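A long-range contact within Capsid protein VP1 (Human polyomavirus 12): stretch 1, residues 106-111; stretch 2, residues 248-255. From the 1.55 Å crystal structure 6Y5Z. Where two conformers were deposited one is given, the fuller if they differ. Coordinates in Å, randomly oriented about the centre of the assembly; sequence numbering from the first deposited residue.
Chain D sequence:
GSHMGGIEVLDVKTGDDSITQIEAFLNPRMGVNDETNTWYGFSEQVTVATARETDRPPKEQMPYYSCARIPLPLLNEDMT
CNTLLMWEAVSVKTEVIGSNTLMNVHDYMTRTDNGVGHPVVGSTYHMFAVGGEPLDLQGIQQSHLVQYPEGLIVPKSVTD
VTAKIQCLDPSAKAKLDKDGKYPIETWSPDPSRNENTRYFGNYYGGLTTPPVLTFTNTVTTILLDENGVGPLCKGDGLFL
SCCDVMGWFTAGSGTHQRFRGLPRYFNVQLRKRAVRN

Stretch 1 106-111: HDYMTR
Stretch 2 (248-255) WFTAGSGT

Residues 106-111 of VP1 form a segment without regular helix or strand, extended from D107 onward, that packs against a strand that begins earlier in the chain and includes W248 and F249, and against the type I turn from A251 to G254; together the stretches bury 365 Å². The register centres on M109: M109 CA lies 4.1 Å from G252 CA, and M109 CA lies 4.5 Å from A251 CA, the residue with which it forms a single beta bridge.

H106 (phi/psi -109/-8) is buried but out of reach of stretch 2. The CA-to-CB bond of D107 (-67/172; chi1 t, chi2 2°) points toward stretch 2, and D107 OD1 accepts a 2.7 Å hydrogen bond from Y108 N, while D107 OD2 comes 4.1 Å from F249 CZ.

Y108 (-71/91; chi1 t, chi2 44°) contributes most. Its carbonyl O accepts the one direct backbone hydrogen bond between the stretches, from G252 N at 3.0 Å (151° at H), and also receives a CA-H...O contact from A251 CA at 3.5 Å. Its CB points sideways, but the ring reaches the turn: G252 CA sits 3.9 Å from the Y108 ring centroid, over one face, and Y108 OH lies 3.3 Å from S253 CA. Glycine suits this place, since an ideal CB on G252 would be 2.8 Å from Y108 CE1, a clash. The turn, with G252 at -74/-3 and S253 at -78/-9, is closed by a weak G254 N to A251 O hydrogen bond of 3.4 Å.

The CA-to-CB bond of M109 (-134/161; m, t, p) points away overall, though CB touches stretch 2 and M109 CG packs 4.1 Å from CZ of F249 (-96/139; chi1 t, chi2 -93°), an apolar contact of buried side chains.

At T110 (-55/147; chi1 m) a water bridges the backbones, accepting from T110 N at 2.9 Å and donating to T250 O at 2.6 Å. T110 OG1 lies 3.4 Å from T250 CG2 (T250 -121/114, chi1 m). R111 (-145/144), extended t, t, t, makes no contact with stretch 2.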

# COMPACT_ATOMS: atom_id res chain seq x y z
N HIS D 106 23.40 -15.51 -6.57
CA HIS D 106 24.48 -16.53 -6.70
C HIS D 106 25.84 -15.90 -6.37
O HIS D 106 26.82 -16.64 -6.33
CB HIS D 106 24.46 -17.17 -8.09
CG HIS D 106 24.78 -16.21 -9.17
ND1 HIS D 106 26.06 -15.77 -9.40
CD2 HIS D 106 23.99 -15.57 -10.06
CE1 HIS D 106 26.04 -14.89 -10.38
NE2 HIS D 106 24.78 -14.74 -10.79
N ASP D 107 25.90 -14.58 -6.20
CA ASP D 107 27.18 -13.89 -5.88
C ASP D 107 27.65 -14.32 -4.49
O ASP D 107 26.92 -15.05 -3.78
CB ASP D 107 27.04 -12.38 -5.94
CG ASP D 107 28.36 -11.63 -6.12
OD1 ASP D 107 29.47 -12.28 -6.26
OD2 ASP D 107 28.29 -10.39 -6.13
N TYR D 108 28.87 -13.92 -4.14
CA TYR D 108 29.50 -14.26 -2.85
C TYR D 108 28.79 -13.46 -1.76
O TYR D 108 29.17 -12.31 -1.50
CB TYR D 108 30.99 -13.96 -2.97
CG TYR D 108 31.79 -14.26 -1.74
CD1 TYR D 108 31.61 -15.42 -1.02
CD2 TYR D 108 32.75 -13.36 -1.32
CE1 TYR D 108 32.39 -15.69 0.10
CE2 TYR D 108 33.54 -13.62 -0.21
CZ TYR D 108 33.35 -14.79 0.51
OH TYR D 108 34.12 -15.01 1.61
N MET D 109 27.76 -14.08 -1.18
CA MET D 109 26.73 -13.46 -0.32
C MET D 109 26.50 -14.32 0.92
O MET D 109 26.89 -15.52 0.87
CB MET D 109 25.43 -13.34 -1.14
CG MET D 109 25.60 -12.38 -2.31
SD MET D 109 24.36 -12.52 -3.63
CE MET D 109 22.97 -11.64 -2.92
N THR D 110 25.93 -13.75 1.98
CA THR D 110 25.40 -14.49 3.15
C THR D 110 24.42 -15.54 2.64
O THR D 110 23.66 -15.24 1.72
CB THR D 110 24.64 -13.56 4.11
OG1 THR D 110 25.56 -12.57 4.56
CG2 THR D 110 24.06 -14.28 5.30
N ARG D 111 24.34 -16.68 3.31
CA ARG D 111 23.42 -17.75 2.92
C ARG D 111 22.90 -18.45 4.17
O ARG D 111 23.64 -18.53 5.16
CB ARG D 111 24.31 -18.57 1.99
CG ARG D 111 23.65 -19.80 1.43
CD ARG D 111 24.75 -20.58 0.75
NE ARG D 111 24.03 -21.34 -0.21
CZ ARG D 111 24.54 -22.23 -1.03
NH1 ARG D 111 25.84 -22.50 -0.99
NH2 ARG D 111 23.76 -22.83 -1.89
N TRP D 248 21.20 -2.28 1.93
CA TRP D 248 22.57 -2.77 2.22
C TRP D 248 22.79 -4.14 1.60
O TRP D 248 21.92 -5.03 1.70
CB TRP D 248 22.86 -2.79 3.73
CG TRP D 248 22.82 -1.42 4.32
CD1 TRP D 248 23.71 -0.40 4.16
CD2 TRP D 248 21.79 -0.90 5.17
NE1 TRP D 248 23.32 0.71 4.85
CE2 TRP D 248 22.13 0.44 5.46
CE3 TRP D 248 20.62 -1.44 5.71
CZ2 TRP D 248 21.31 1.24 6.26
CZ3 TRP D 248 19.82 -0.65 6.51
CH2 TRP D 248 20.17 0.67 6.77
N PHE D 249 23.99 -4.31 1.06
CA PHE D 249 24.54 -5.58 0.55
C PHE D 249 25.40 -6.20 1.65
O PHE D 249 26.14 -5.46 2.30
CB PHE D 249 25.38 -5.28 -0.69
CG PHE D 249 26.02 -6.47 -1.35
CD1 PHE D 249 27.32 -6.84 -1.02
CD2 PHE D 249 25.37 -7.19 -2.33
CE1 PHE D 249 27.91 -7.94 -1.61
CE2 PHE D 249 25.98 -8.27 -2.95
CZ PHE D 249 27.25 -8.65 -2.58
N THR D 250 25.31 -7.52 1.84
CA THR D 250 26.24 -8.23 2.75
C THR D 250 27.00 -9.30 1.97
O THR D 250 26.40 -10.29 1.53
CB THR D 250 25.52 -8.85 3.95
OG1 THR D 250 24.66 -7.88 4.54
CG2 THR D 250 26.49 -9.36 4.99
N ALA D 251 28.31 -9.10 1.84
CA ALA D 251 29.22 -10.05 1.17
C ALA D 251 29.40 -11.29 2.05
O ALA D 251 29.34 -11.18 3.30
CB ALA D 251 30.55 -9.41 0.90
N GLY D 252 29.75 -12.41 1.43
CA GLY D 252 29.94 -13.68 2.15
C GLY D 252 31.22 -13.73 2.97
O GLY D 252 31.40 -14.72 3.69
N SER D 253 32.03 -12.68 2.90
CA SER D 253 33.32 -12.55 3.64
C SER D 253 33.08 -12.19 5.11
O SER D 253 34.07 -12.19 5.89
CB SER D 253 34.20 -11.56 2.96
OG SER D 253 33.53 -10.32 2.80
N GLY D 254 31.84 -11.86 5.51
CA GLY D 254 31.58 -11.46 6.91
C GLY D 254 30.16 -11.01 7.12
O GLY D 254 29.27 -11.47 6.39
N THR D 255 29.96 -10.14 8.12
CA THR D 255 28.64 -9.54 8.44
C THR D 255 28.70 -8.04 8.20
O THR D 255 27.65 -7.37 8.41
CB THR D 255 28.22 -9.89 9.86
OG1 THR D 255 29.29 -9.56 10.74
CG2 THR D 255 27.84 -11.35 9.95
O HOH W 1 24.10 -11.48 1.66